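Local coordinates for VompD (Bartonella quintana, PDB 4LGO), which is a trimeric autotransporter adhesin of the bacterial outer membrane, probably mediating attachment to host surfaces, the chain here being an N-terminal piece of its extracellular region, at residues Val113-Arg118 with Ala122-Gln127; Val88-Val91 with Asn97-Val100; Ile55-Gly60 with Val65-Asn70; Gly42-Ala45 with Asn49-Ser52; Val75-Val78 with Ala83-Ser86. All blocks are in the same frame, centred on the assembly; numbering follows the deposited sequence.

Interaction 1: residues Val113-Arg118 with Ala122-Gln127; sequences VANGIR and AVNVSQ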
loop_
_atom_site.group_PDB
_atom_site.type_symbol
_atom_site.label_atom_id
_atom_site.label_comp_id
_atom_site.label_asym_id
_atom_site.label_seq_id
_atom_site.Cartn_x
_atom_site.Cartn_y
_atom_site.Cartn_z
ATOM N N VAL A 113 2.951 26.058 -0.321
ATOM C CA VAL A 113 1.533 26.385 -0.243
ATOM C C VAL A 113 1.186 27.547 -1.142
ATOM O O VAL A 113 1.675 28.692 -0.942
ATOM C CB VAL A 113 1.109 26.745 1.204
ATOM C CG1 VAL A 113 -0.390 27.029 1.253
ATOM C CG2 VAL A 113 1.472 25.624 2.172
ATOM N N ALA A 114 0.325 27.296 -2.130
ATOM C CA ALA A 114 -0.147 28.372 -2.983
ATOM C C ALA A 114 -1.112 29.270 -2.201
ATOM O O ALA A 114 -1.729 28.832 -1.226
ATOM C CB ALA A 114 -0.823 27.816 -4.239
ATOM N N ASN A 115 -1.230 30.526 -2.629
ATOM C CA ASN A 115 -2.113 31.473 -1.968
ATOM C C ASN A 115 -3.507 30.913 -1.789
ATOM O O ASN A 115 -4.108 30.444 -2.762
ATOM C CB ASN A 115 -2.232 32.769 -2.752
ATOM C CG ASN A 115 -1.015 33.674 -2.612
ATOM O OD1 ASN A 115 0.069 33.267 -2.193
ATOM N ND2 ASN A 115 -1.198 34.931 -3.003
ATOM N N GLY A 116 -4.013 30.960 -0.556
ATOM C CA GLY A 116 -5.398 30.582 -0.282
ATOM C C GLY A 116 -6.356 31.590 -0.882
ATOM O O GLY A 116 -6.033 32.795 -0.940
ATOM N N ILE A 117 -7.506 31.117 -1.373
ATOM C CA ILE A 117 -8.524 31.953 -2.005
ATOM C C ILE A 117 -9.878 31.853 -1.300
ATOM O O ILE A 117 -10.462 32.867 -0.939
ATOM C CB ILE A 117 -8.727 31.552 -3.486
ATOM C CG1 ILE A 117 -7.456 31.795 -4.285
ATOM C CG2 ILE A 117 -9.892 32.312 -4.151
ATOM C CD1 ILE A 117 -7.538 31.180 -5.662
ATOM N N ARG A 118 -10.385 30.631 -1.151
ATOM C CA ARG A 118 -11.664 30.385 -0.472
ATOM C C ARG A 118 -11.482 30.530 1.043
ATOM O O ARG A 118 -10.350 30.440 1.575
ATOM C CB ARG A 118 -12.189 28.978 -0.773
ATOM C CG ARG A 118 -12.557 28.687 -2.229
ATOM C CD ARG A 118 -12.593 27.183 -2.475
ATOM N NE ARG A 118 -11.238 26.626 -2.333
ATOM C CZ ARG A 118 -10.574 25.918 -3.241
ATOM N NH1 ARG A 118 -11.113 25.592 -4.411
ATOM N NH2 ARG A 118 -9.347 25.508 -2.955
ATOM N N ALA A 122 -5.903 27.323 3.412
ATOM C CA ALA A 122 -4.780 27.759 4.217
ATOM C C ALA A 122 -4.208 29.046 3.641
ATOM O O ALA A 122 -4.319 29.288 2.441
ATOM C CB ALA A 122 -3.690 26.698 4.233
ATOM N N VAL A 123 -3.580 29.843 4.499
ATOM C CA VAL A 123 -2.842 31.029 4.043
ATOM C C VAL A 123 -1.339 30.832 4.183
ATOM O O VAL A 123 -0.854 30.081 5.040
ATOM C CB VAL A 123 -3.263 32.310 4.774
ATOM C CG1 VAL A 123 -4.695 32.679 4.403
ATOM C CG2 VAL A 123 -3.115 32.156 6.250
ATOM N N ASN A 124 -0.587 31.536 3.338
ATOM C CA ASN A 124 0.841 31.496 3.439
ATOM C C ASN A 124 1.410 32.825 3.978
ATOM O O ASN A 124 0.684 33.811 4.222
ATOM C CB ASN A 124 1.473 31.036 2.124
ATOM C CG ASN A 124 1.183 31.970 0.968
ATOM O OD1 ASN A 124 1.098 33.189 1.136
ATOM N ND2 ASN A 124 1.087 31.411 -0.216
ATOM N N VAL A 125 2.701 32.788 4.246
ATOM C CA VAL A 125 3.429 33.918 4.767
ATOM C C VAL A 125 3.284 35.122 3.855
ATOM O O VAL A 125 3.145 36.239 4.355
ATOM C CB VAL A 125 4.905 33.568 4.977
ATOM C CG1 VAL A 125 5.742 34.816 5.258
ATOM C CG2 VAL A 125 5.035 32.534 6.106
ATOM N N SER A 126 3.300 34.913 2.538
ATOM C CA SER A 126 3.129 36.074 1.615
ATOM C C SER A 126 1.812 36.819 1.869
ATOM O O SER A 126 1.736 38.047 1.788
ATOM C CB SER A 126 3.234 35.663 0.139
ATOM O OG SER A 126 2.015 35.158 -0.387
ATOM N N GLN A 127 0.778 36.062 2.224
ATOM C CA GLN A 127 -0.510 36.633 2.490
ATOM C C GLN A 127 -0.516 37.353 3.832
ATOM O O GLN A 127 -1.142 38.399 3.943
ATOM C CB GLN A 127 -1.594 35.533 2.408
ATOM C CG GLN A 127 -1.768 35.025 0.989
ATOM C CD GLN A 127 -2.810 33.934 0.879
ATOM O OE1 GLN A 127 -2.600 32.809 1.346
ATOM N NE2 GLN A 127 -3.912 34.250 0.211
HETATM O O HOH W 1 -3.814 27.467 0.257
HETATM O O HOH W 2 0.447 37.186 -1.994
#
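At the junction, probably a neck, that leads from β-structure into the coiled stalk, the start of helix 125-134 is tied to the preceding loop by two amide side chains, N124 and Q127, which meet V113, N115 and G116. The two form a capping box. N124 OD1 takes the N-H of Q127 (3.1 Å to Q127 N), and Q127 OE1 returns a bond from N124 N at 3.1 Å. S126 OG also donates to N124 OD1, at 2.7 Å.

The same two amides also face the loop. CG of N124 sits between its own backbone N and carbonyl carbon (chi1 62°), a torsion that holds ND2 against the loop; both protons are used, one on V113 O at 2.9 Å, the other on N115 OD1 at 2.9 Å, each acceptor close to the amide plane. Q127 reaches out with an extended chain and grips the backbone of G116 twice: NE2 donates to G116 O at 2.8 Å, on a lone pair of that carbonyl, while G116 N donates to Q127 OE1 at 3.0 Å from a position tilted out of the plane of the glutamine's own amide. The amide of N115 lies stacked on that of Q127, their planes 10° apart. One water joins A114 O to A122 O, and a second links N115 ND2 with S126 OG.

V113 O has a further donor in N120 ND2 of the third subunit. With OD1 of N124 and OE1 of Q127 each accepting two bonds, and both ND2 protons committed, neither amide can flip without losing partners; the same two side chains cap the helix and fix the loop's course, with Q127 OE1 serving both tasks.

Interaction 2: residues Val88-Val91 with Asn97-Val100; sequences VGFV and NMTV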
loop_
_atom_site.group_PDB
_atom_site.type_symbol
_atom_site.label_atom_id
_atom_site.label_comp_id
_atom_site.label_asym_id
_atom_site.label_seq_id
_atom_site.Cartn_x
_atom_site.Cartn_y
_atom_site.Cartn_z
ATOM N N VAL A 88 -6.717 4.198 9.694
ATOM C CA VAL A 88 -6.728 5.591 10.199
ATOM C C VAL A 88 -6.098 6.583 9.216
ATOM O O VAL A 88 -6.308 7.788 9.361
ATOM C CB VAL A 88 -6.136 5.756 11.640
ATOM C CG1 VAL A 88 -6.709 4.723 12.597
ATOM C CG2 VAL A 88 -4.632 5.684 11.672
ATOM N N GLY A 89 -5.373 6.090 8.198
ATOM C CA GLY A 89 -4.772 6.979 7.231
ATOM C C GLY A 89 -3.280 6.726 7.073
ATOM O O GLY A 89 -2.826 5.583 7.027
ATOM N N PHE A 90 -2.530 7.815 6.966
ATOM C CA PHE A 90 -1.150 7.822 6.525
ATOM C C PHE A 90 -0.265 8.438 7.602
ATOM O O PHE A 90 -0.432 9.610 7.948
ATOM C CB PHE A 90 -1.071 8.627 5.212
ATOM C CG PHE A 90 -2.063 8.153 4.182
ATOM C CD1 PHE A 90 -1.811 7.002 3.419
ATOM C CD2 PHE A 90 -3.285 8.791 4.027
ATOM C CE1 PHE A 90 -2.758 6.553 2.534
ATOM C CE2 PHE A 90 -4.234 8.348 3.126
ATOM C CZ PHE A 90 -3.965 7.220 2.373
ATOM N N VAL A 91 0.682 7.656 8.110
ATOM C CA VAL A 91 1.480 8.054 9.290
ATOM C C VAL A 91 2.964 7.855 9.007
ATOM O O VAL A 91 3.396 6.786 8.529
ATOM C CB VAL A 91 1.084 7.201 10.518
ATOM C CG1 VAL A 91 1.971 7.476 11.704
ATOM C CG2 VAL A 91 -0.399 7.408 10.847
ATOM N N ASN A 97 1.486 13.302 10.056
ATOM C CA ASN A 97 0.479 12.348 9.640
ATOM C C ASN A 97 -0.694 13.010 8.943
ATOM O O ASN A 97 -0.891 14.206 9.068
ATOM C CB ASN A 97 0.045 11.457 10.814
ATOM C CG ASN A 97 -0.764 12.184 11.851
ATOM O OD1 ASN A 97 -1.840 12.708 11.567
ATOM N ND2 ASN A 97 -0.276 12.173 13.102
ATOM N N MET A 98 -1.425 12.209 8.173
ATOM C CA MET A 98 -2.667 12.628 7.571
ATOM C C MET A 98 -3.637 11.504 7.873
ATOM O O MET A 98 -3.583 10.459 7.230
ATOM C CB MET A 98 -2.528 12.833 6.052
ATOM C CG MET A 98 -3.861 13.227 5.448
ATOM S SD MET A 98 -3.743 13.579 3.683
ATOM C CE MET A 98 -3.463 11.952 3.081
ATOM N N THR A 99 -4.465 11.695 8.897
ATOM C CA THR A 99 -5.373 10.637 9.372
ATOM C C THR A 99 -6.794 11.175 9.468
ATOM O O THR A 99 -7.068 12.361 9.198
ATOM C CB THR A 99 -4.910 10.124 10.740
ATOM O OG1 THR A 99 -4.879 11.218 11.644
ATOM C CG2 THR A 99 -3.530 9.501 10.642
ATOM N N VAL A 100 -7.720 10.312 9.837
ATOM C CA VAL A 100 -9.127 10.656 9.795
ATOM C C VAL A 100 -9.397 11.910 10.627
ATOM O O VAL A 100 -10.194 12.765 10.258
ATOM C CB VAL A 100 -10.017 9.475 10.291
ATOM C CG1 VAL A 100 -11.489 9.867 10.315
ATOM C CG2 VAL A 100 -9.808 8.215 9.462
#
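Backbone hydrogen bonds form the frame between V88-V91 and N97-V100. F90 and M98 are an antiparallel hydrogen-bonded pair: F90 N gives its proton to M98 O at 2.9 Å, and the nearly straight return bond from M98 N to F90 O measures 2.8 Å. Past G89, V88 O receives V100 N at 2.9 Å, with a more bent N-H.

Apolar contacts divide between two faces. On the face of F90 and M98 the side chains run side by side. M98 is extended to SD and then bends at its last torsion (chi3 70°), which turns the methyl CE back to 3.3 Å from F90 CD2, obliquely to the ring. On the face of V91 and N97, V91 CG2 meets T99 CG2 at 3.8 Å, and the T99 methyl also lies beside V88 CG2, 4.1 Å away.

Intersubunit packing occupies the F90-M98 face: M98 touches M98 of the second subunit, and F90 packs on N84 of the third. Such a hairpin, with large apolar groups turned to the threefold interior, is one step of a five-strand antiparallel meander, consistent with one wall of the trimeric β-prism that GIN domains of these adhesins form.

Interaction 3: residues Ile55-Gly60 with Val65-Asn70; sequences IKITTG and VKFDLN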
loop_
_atom_site.group_PDB
_atom_site.type_symbol
_atom_site.label_atom_id
_atom_site.label_comp_id
_atom_site.label_asym_id
_atom_site.label_seq_id
_atom_site.Cartn_x
_atom_site.Cartn_y
_atom_site.Cartn_z
ATOM N N ILE A 55 -4.715 -12.120 -4.182
ATOM C CA ILE A 55 -3.778 -12.919 -4.961
ATOM C C ILE A 55 -4.503 -13.428 -6.204
ATOM O O ILE A 55 -5.503 -14.150 -6.113
ATOM C CB ILE A 55 -3.175 -14.099 -4.180
ATOM C CG1 ILE A 55 -2.612 -13.641 -2.837
ATOM C CG2 ILE A 55 -2.133 -14.816 -5.038
ATOM C CD1 ILE A 55 -1.433 -12.698 -2.916
ATOM N N LYS A 56 -4.012 -12.976 -7.355
ATOM C CA LYS A 56 -4.596 -13.303 -8.660
ATOM C C LYS A 56 -3.842 -14.481 -9.237
ATOM O O LYS A 56 -2.654 -14.353 -9.597
ATOM C CB LYS A 56 -4.478 -12.112 -9.605
ATOM C CG LYS A 56 -5.002 -12.336 -11.020
ATOM C CD LYS A 56 -4.646 -11.138 -11.907
ATOM C CE LYS A 56 -4.697 -11.456 -13.404
ATOM N NZ LYS A 56 -3.434 -12.052 -13.968
ATOM N N ILE A 57 -4.520 -15.614 -9.285
ATOM C CA ILE A 57 -3.932 -16.853 -9.813
ATOM C C ILE A 57 -4.693 -17.231 -11.077
ATOM O O ILE A 57 -5.922 -17.375 -11.064
ATOM C CB ILE A 57 -3.991 -18.040 -8.843
ATOM C CG1 ILE A 57 -3.732 -17.610 -7.394
ATOM C CG2 ILE A 57 -2.988 -19.110 -9.252
ATOM C CD1 ILE A 57 -3.846 -18.786 -6.439
ATOM N N THR A 58 -3.948 -17.433 -12.149
ATOM C CA THR A 58 -4.548 -17.761 -13.433
ATOM C C THR A 58 -3.721 -18.876 -14.077
ATOM O O THR A 58 -2.621 -19.190 -13.606
ATOM C CB THR A 58 -4.608 -16.551 -14.392
ATOM O OG1 THR A 58 -3.317 -15.955 -14.537
ATOM C CG2 THR A 58 -5.590 -15.485 -13.902
ATOM N N THR A 59 -4.255 -19.445 -15.148
ATOM C CA THR A 59 -3.469 -20.358 -16.009
ATOM C C THR A 59 -3.310 -19.791 -17.402
ATOM O O THR A 59 -4.256 -19.197 -17.961
ATOM C CB THR A 59 -4.078 -21.764 -16.116
ATOM O OG1 THR A 59 -5.366 -21.703 -16.744
ATOM C CG2 THR A 59 -4.178 -22.389 -14.716
ATOM N N GLY A 60 -2.118 -19.975 -17.962
ATOM C CA GLY A 60 -1.851 -19.563 -19.357
ATOM C C GLY A 60 -1.605 -20.751 -20.258
ATOM O O GLY A 60 -2.279 -21.772 -20.136
ATOM N N VAL A 65 1.101 -21.736 -14.307
ATOM C CA VAL A 65 0.238 -21.191 -13.275
ATOM C C VAL A 65 0.861 -19.854 -12.891
ATOM O O VAL A 65 2.001 -19.814 -12.400
ATOM C CB VAL A 65 0.150 -22.122 -12.046
ATOM C CG1 VAL A 65 -0.869 -21.601 -11.048
ATOM C CG2 VAL A 65 -0.209 -23.539 -12.465
ATOM N N LYS A 66 0.127 -18.774 -13.166
ATOM C CA LYS A 66 0.629 -17.404 -13.017
ATOM C C LYS A 66 0.084 -16.763 -11.748
ATOM O O LYS A 66 -1.109 -16.822 -11.497
ATOM C CB LYS A 66 0.195 -16.560 -14.213
ATOM C CG LYS A 66 0.657 -17.124 -15.552
ATOM C CD LYS A 66 -0.069 -16.500 -16.739
ATOM C CE LYS A 66 0.073 -15.005 -16.777
ATOM N NZ LYS A 66 -0.624 -14.385 -17.947
ATOM N N PHE A 67 0.984 -16.154 -10.975
ATOM C CA PHE A 67 0.671 -15.505 -9.690
ATOM C C PHE A 67 0.973 -14.022 -9.783
ATOM O O PHE A 67 2.066 -13.640 -10.198
ATOM C CB PHE A 67 1.534 -16.071 -8.552
ATOM C CG PHE A 67 1.225 -17.503 -8.181
ATOM C CD1 PHE A 67 1.721 -18.555 -8.950
ATOM C CD2 PHE A 67 0.404 -17.799 -7.109
ATOM C CE1 PHE A 67 1.428 -19.862 -8.626
ATOM C CE2 PHE A 67 0.125 -19.114 -6.765
ATOM C CZ PHE A 67 0.642 -20.146 -7.521
ATOM N N ASP A 68 0.015 -13.198 -9.366
ATOM C CA ASP A 68 0.170 -11.746 -9.362
ATOM C C ASP A 68 -0.673 -11.194 -8.243
ATOM O O ASP A 68 -1.393 -11.934 -7.561
ATOM C CB ASP A 68 -0.265 -11.149 -10.715
ATOM C CG ASP A 68 0.323 -9.743 -10.986
ATOM O OD1 ASP A 68 1.046 -9.168 -10.149
ATOM O OD2 ASP A 68 0.134 -9.245 -12.109
ATOM N N LEU A 69 -0.548 -9.894 -8.011
ATOM C CA LEU A 69 -1.516 -9.175 -7.188
ATOM C C LEU A 69 -2.661 -8.705 -8.051
ATOM O O LEU A 69 -2.489 -8.389 -9.225
ATOM C CB LEU A 69 -0.909 -7.932 -6.538
ATOM C CG LEU A 69 0.153 -8.207 -5.478
ATOM C CD1 LEU A 69 0.792 -6.893 -4.989
ATOM C CD2 LEU A 69 -0.396 -9.019 -4.308
ATOM N N ASN A 70 -3.833 -8.685 -7.447
ATOM C CA ASN A 70 -4.968 -7.923 -7.950
ATOM C C ASN A 70 -4.526 -6.491 -8.212
ATOM O O ASN A 70 -3.700 -5.943 -7.491
ATOM C CB ASN A 70 -6.110 -8.003 -6.907
ATOM C CG ASN A 70 -7.470 -7.523 -7.429
ATOM O OD1 ASN A 70 -7.585 -6.505 -8.129
ATOM N ND2 ASN A 70 -8.521 -8.238 -7.034
HETATM O O HOH W 3 -1.680 -9.806 -13.825
HETATM O O HOH W 4 -2.813 -14.023 -16.803
#
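I57 and F67 make the apolar centre, the methyl CG2 of the isoleucine standing over one face of the phenylalanine ring, 4.2 Å from the centroid and offset toward the rim. With CG2 anti to the backbone N and CG1 beside the backbone N (chi1 -39°), I57 presents both branches to the ring, CD1 lying 4.0 Å from F67 CE2. The same CG2 also touches V65 CG1 at 3.7 Å, the two side chains pointing the same way. Toward the far end I55 joins in: its CG2 comes to the edge of the F67 ring, and its CD1 reaches L69 CD2 at 4.1 Å.

Next come the strands themselves. K56 with D68 and T58 with K66 are antiparallel hydrogen-bonded pairs, each joined by two N-H to O bonds; K66 N to T58 O, at 2.8 Å, is among the shorter of the four. Between them the non-hydrogen-bonded pair I57-F67 places I57 CA near K66 O in a C-H to O contact.

The outer face is polar. T58 OG1 rests against K66 CB, and two waters bridge across: one accepts from K56 NZ and donates to D68 OD2 at 2.6 Å, the other lies between T58 OG1 and K66 NZ. These bridges probably soften the charged groups of K56, K66 and D68, which are not in direct contact with one another.

Around the threefold axis F67 meets its copies in both other subunits, and V65-F67 continue the sheet by parallel pairing with the third subunit. The result is a two-stranded β-hairpin, largely apolar on its F67 face and hydrated on the other, built into an intersubunit β-sheet of the adhesin trimer.

Interaction 4: residues Gly42-Ala45 with Asn49-Ser52; sequences GVKA and NEDS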
loop_
_atom_site.group_PDB
_atom_site.type_symbol
_atom_site.label_atom_id
_atom_site.label_comp_id
_atom_site.label_asym_id
_atom_site.label_seq_id
_atom_site.Cartn_x
_atom_site.Cartn_y
_atom_site.Cartn_z
ATOM N N GLY A 42 -7.720 -18.250 -4.936
ATOM C CA GLY A 42 -7.484 -16.944 -4.324
ATOM C C GLY A 42 -8.666 -16.628 -3.438
ATOM O O GLY A 42 -9.804 -16.700 -3.888
ATOM N N VAL A 43 -8.399 -16.250 -2.201
ATOM C CA VAL A 43 -9.423 -15.931 -1.229
ATOM C C VAL A 43 -9.985 -14.536 -1.480
ATOM O O VAL A 43 -9.244 -13.598 -1.724
ATOM C CB VAL A 43 -8.831 -15.996 0.198
ATOM C CG1 VAL A 43 -9.855 -15.577 1.266
ATOM C CG2 VAL A 43 -8.296 -17.391 0.473
ATOM N N LYS A 44 -11.296 -14.388 -1.404
ATOM C CA LYS A 44 -11.891 -13.073 -1.519
ATOM C C LYS A 44 -11.671 -12.223 -0.266
ATOM O O LYS A 44 -11.937 -12.681 0.841
ATOM C CB LYS A 44 -13.377 -13.200 -1.744
ATOM C CG LYS A 44 -13.688 -13.660 -3.154
ATOM C CD LYS A 44 -15.186 -13.774 -3.367
ATOM C CE LYS A 44 -15.746 -15.020 -2.731
ATOM N NZ LYS A 44 -15.281 -16.216 -3.466
ATOM N N ALA A 45 -11.223 -10.980 -0.453
ATOM C CA ALA A 45 -11.015 -10.054 0.678
ATOM C C ALA A 45 -12.377 -9.558 1.168
ATOM O O ALA A 45 -12.541 -9.286 2.348
ATOM C CB ALA A 45 -10.137 -8.872 0.267
ATOM N N ASN A 49 -17.762 -10.162 -3.079
ATOM C CA ASN A 49 -17.152 -9.482 -4.213
ATOM C C ASN A 49 -16.141 -10.411 -4.867
ATOM O O ASN A 49 -15.007 -10.603 -4.371
ATOM C CB ASN A 49 -16.460 -8.188 -3.742
ATOM C CG ASN A 49 -15.856 -7.383 -4.880
ATOM O OD1 ASN A 49 -15.852 -7.814 -6.027
ATOM N ND2 ASN A 49 -15.352 -6.188 -4.561
ATOM N N GLU A 50 -16.562 -10.981 -5.987
ATOM C CA GLU A 50 -15.731 -11.881 -6.780
ATOM C C GLU A 50 -14.446 -11.229 -7.278
ATOM O O GLU A 50 -13.438 -11.919 -7.502
ATOM C CB GLU A 50 -16.539 -12.412 -7.981
ATOM C CG GLU A 50 -16.037 -13.747 -8.504
ATOM C CD GLU A 50 -16.139 -14.862 -7.479
ATOM O OE1 GLU A 50 -17.011 -14.781 -6.568
ATOM O OE2 GLU A 50 -15.345 -15.818 -7.589
ATOM N N ASP A 51 -14.463 -9.906 -7.431
ATOM C CA ASP A 51 -13.304 -9.175 -7.919
ATOM C C ASP A 51 -12.331 -8.753 -6.793
ATOM O O ASP A 51 -11.439 -7.956 -7.033
ATOM C CB ASP A 51 -13.752 -7.932 -8.684
ATOM C CG ASP A 51 -14.613 -8.264 -9.898
ATOM O OD1 ASP A 51 -14.643 -9.447 -10.324
ATOM O OD2 ASP A 51 -15.265 -7.335 -10.413
ATOM N N SER A 52 -12.502 -9.286 -5.586
ATOM C CA SER A 52 -11.681 -8.876 -4.452
ATOM C C SER A 52 -10.622 -9.908 -3.998
ATOM O O SER A 52 -10.190 -9.863 -2.850
ATOM C CB SER A 52 -12.580 -8.528 -3.271
ATOM O OG SER A 52 -13.135 -9.707 -2.703
#
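K44 lies across the turn N49-S52, and its side chain can be traced atom by atom over that surface. CB is 3.6 Å from S52 OG. CG lies 3.5 Å from N49 O, and CD settles closer to the same carbonyl oxygen, 3.3 Å from N49 O. There the chain turns: the bend at chi3 (-77°) brings CE 4.0 Å from E50 OE1, and a second at chi4 sets NZ. NZ ends 3.8 Å from E50 OE1, a long salt bridge between side chains that pass obliquely.

The backbones join once: A45 N donates to S52 O at 2.8 Å. The turn meanwhile holds its own shape. It is of type I, closed by S52 N on N49 O, and S52 OG adds a second bond to N49 O at 2.7 Å, in the carbonyl plane. N49 OD1 accepts from D51 N, making an Asx turn. From outside, E46 N donates to S52 OG, R74 packs against A45, N49 and S52, and E50 OE2 has a weak, long ion pair with K53.

N49 O thus takes two hydrogen bonds while the aliphatic part of K44 lies over it, and S52 OG serves as both donor and acceptor. The shape of this surface loop therefore probably rests mainly on its hydrogen bonds, those to N49 O and S52 O among them, whereas the distant K44-E50 pair probably adds only a modest electrostatic pull.

Interaction 5: residues Val75-Val78 with Ala83-Ser86; sequences VKRV and ANVS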
loop_
_atom_site.group_PDB
_atom_site.type_symbol
_atom_site.label_atom_id
_atom_site.label_comp_id
_atom_site.label_asym_id
_atom_site.label_seq_id
_atom_site.Cartn_x
_atom_site.Cartn_y
_atom_site.Cartn_z
ATOM N N VAL A 75 -6.128 -4.521 2.367
ATOM C CA VAL A 75 -5.357 -4.934 3.536
ATOM C C VAL A 75 -5.789 -4.077 4.723
ATOM O O VAL A 75 -6.626 -3.177 4.592
ATOM C CB VAL A 75 -3.816 -4.785 3.290
ATOM C CG1 VAL A 75 -3.369 -5.651 2.098
ATOM C CG2 VAL A 75 -3.423 -3.331 3.087
ATOM N N LYS A 76 -5.221 -4.343 5.908
ATOM C CA LYS A 76 -5.471 -3.432 7.016
ATOM C C LYS A 76 -4.285 -2.518 7.259
ATOM O O LYS A 76 -4.479 -1.404 7.738
ATOM C CB LYS A 76 -5.790 -4.225 8.262
ATOM C CG LYS A 76 -7.012 -5.135 8.031
ATOM C CD LYS A 76 -8.093 -4.880 8.970
ATOM C CE LYS A 76 -9.287 -5.811 8.750
ATOM N NZ LYS A 76 -9.803 -6.179 10.091
ATOM N N ARG A 77 -3.072 -2.986 6.928
ATOM C CA ARG A 77 -1.871 -2.174 7.174
ATOM C C ARG A 77 -0.819 -2.421 6.104
ATOM O O ARG A 77 -0.620 -3.558 5.694
ATOM C CB ARG A 77 -1.219 -2.552 8.495
ATOM C CG ARG A 77 -2.052 -2.401 9.761
ATOM C CD ARG A 77 -1.800 -1.067 10.434
ATOM N NE ARG A 77 -0.510 -1.053 11.121
ATOM C CZ ARG A 77 0.609 -0.495 10.660
ATOM N NH1 ARG A 77 0.655 0.152 9.492
ATOM N NH2 ARG A 77 1.709 -0.559 11.393
ATOM N N VAL A 78 -0.178 -1.354 5.661
ATOM C CA VAL A 78 1.081 -1.455 4.897
ATOM C C VAL A 78 2.180 -0.797 5.715
ATOM O O VAL A 78 2.008 0.321 6.178
ATOM C CB VAL A 78 1.015 -0.779 3.489
ATOM C CG1 VAL A 78 2.375 -0.974 2.778
ATOM C CG2 VAL A 78 -0.163 -1.307 2.693
ATOM N N ALA A 83 7.052 4.646 7.247
ATOM C CA ALA A 83 5.773 5.012 6.612
ATOM C C ALA A 83 4.725 3.908 6.772
ATOM O O ALA A 83 4.966 2.740 6.464
ATOM C CB ALA A 83 5.969 5.309 5.148
ATOM N N ASN A 84 3.558 4.287 7.279
ATOM C CA ASN A 84 2.481 3.337 7.569
ATOM C C ASN A 84 1.154 3.751 6.972
ATOM O O ASN A 84 0.708 4.896 7.128
ATOM C CB ASN A 84 2.285 3.221 9.091
ATOM C CG ASN A 84 3.396 2.475 9.737
ATOM O OD1 ASN A 84 3.305 1.258 9.906
ATOM N ND2 ASN A 84 4.492 3.164 10.042
ATOM N N VAL A 85 0.525 2.823 6.278
ATOM C CA VAL A 85 -0.858 2.980 5.832
ATOM C C VAL A 85 -1.747 2.099 6.705
ATOM O O VAL A 85 -1.438 0.933 6.949
ATOM C CB VAL A 85 -1.021 2.573 4.358
ATOM C CG1 VAL A 85 -2.469 2.725 3.936
ATOM C CG2 VAL A 85 -0.149 3.407 3.438
ATOM N N SER A 86 -2.887 2.631 7.144
ATOM C CA SER A 86 -3.802 1.856 7.982
ATOM C C SER A 86 -5.185 2.413 7.807
ATOM O O SER A 86 -5.343 3.403 7.109
ATOM C CB SER A 86 -3.408 1.968 9.443
ATOM O OG SER A 86 -3.767 3.201 9.997
#
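R77 grips N84 end-on, both terminal nitrogens of the guanidinium closing on one oxygen. NH2 donates to N84 OD1 at 2.8 Å and NH1 to the same OD1 at 2.9 Å; the oxygen lies near the guanidinium plane, at its edge. Seen from the asparagine the two donors differ, for NH1 sits on a lone pair in the carbonyl plane, whereas NH2 stands above that plane, the two flat groups being inclined by 49°. NH1 also makes a weak bond of 3.4 Å to V85 O. Bends at chi2 (-95°) and chi3 fold the arginine back across the hairpin, its CD passing 3.6 Å from S86 CB on the way.

The main chain is satisfied in a reciprocal pair. V78 N donates to V85 O, and V85 N to V78 O, each at 2.9 Å. V85 O therefore serves V78 N first and the arginine second, with R77 CA adding a C-H to O contact at 3.1 Å; S86 CA makes a similar one to K76 O. S86 OG finds its partner in V88 N, and N84 ND2 has a weak bond to K82 O.

On the other face V78 and V85 lie against each other, CB to CB at 4.0 Å, and turn toward the trimer interior: V85 packs on F90 of the second subunit and V78 on V78 of the third. The hairpin opens the five-strand meander. Strand 83-86 is flanked by 89-92, whose V91 bonds to N84, while R77 and V78 carry the sheet on across the interface by pairing in parallel with a strand of the second subunit.

In the fold
Along the chain the contacts come in the order 4, 3, 5, 2, 1, each closing before the next opens, a series of local pairings strung along an elongated chain. Interactions 3 and 4 are neighbours, with centres about 13 Å apart, joined by the bond from N70 ND2 to D51 O. Interactions 5 and 2, about 10 Å apart between centres, share one antiparallel sheet through the adjacent strands 83-86 and 89-92. Interaction 1 stands at the far end, its centre about 48 Å from that of interaction 3. All five touch the second subunit, so trimer contacts accompany the fibre from its β-structured parts to the start of the coiled stalk.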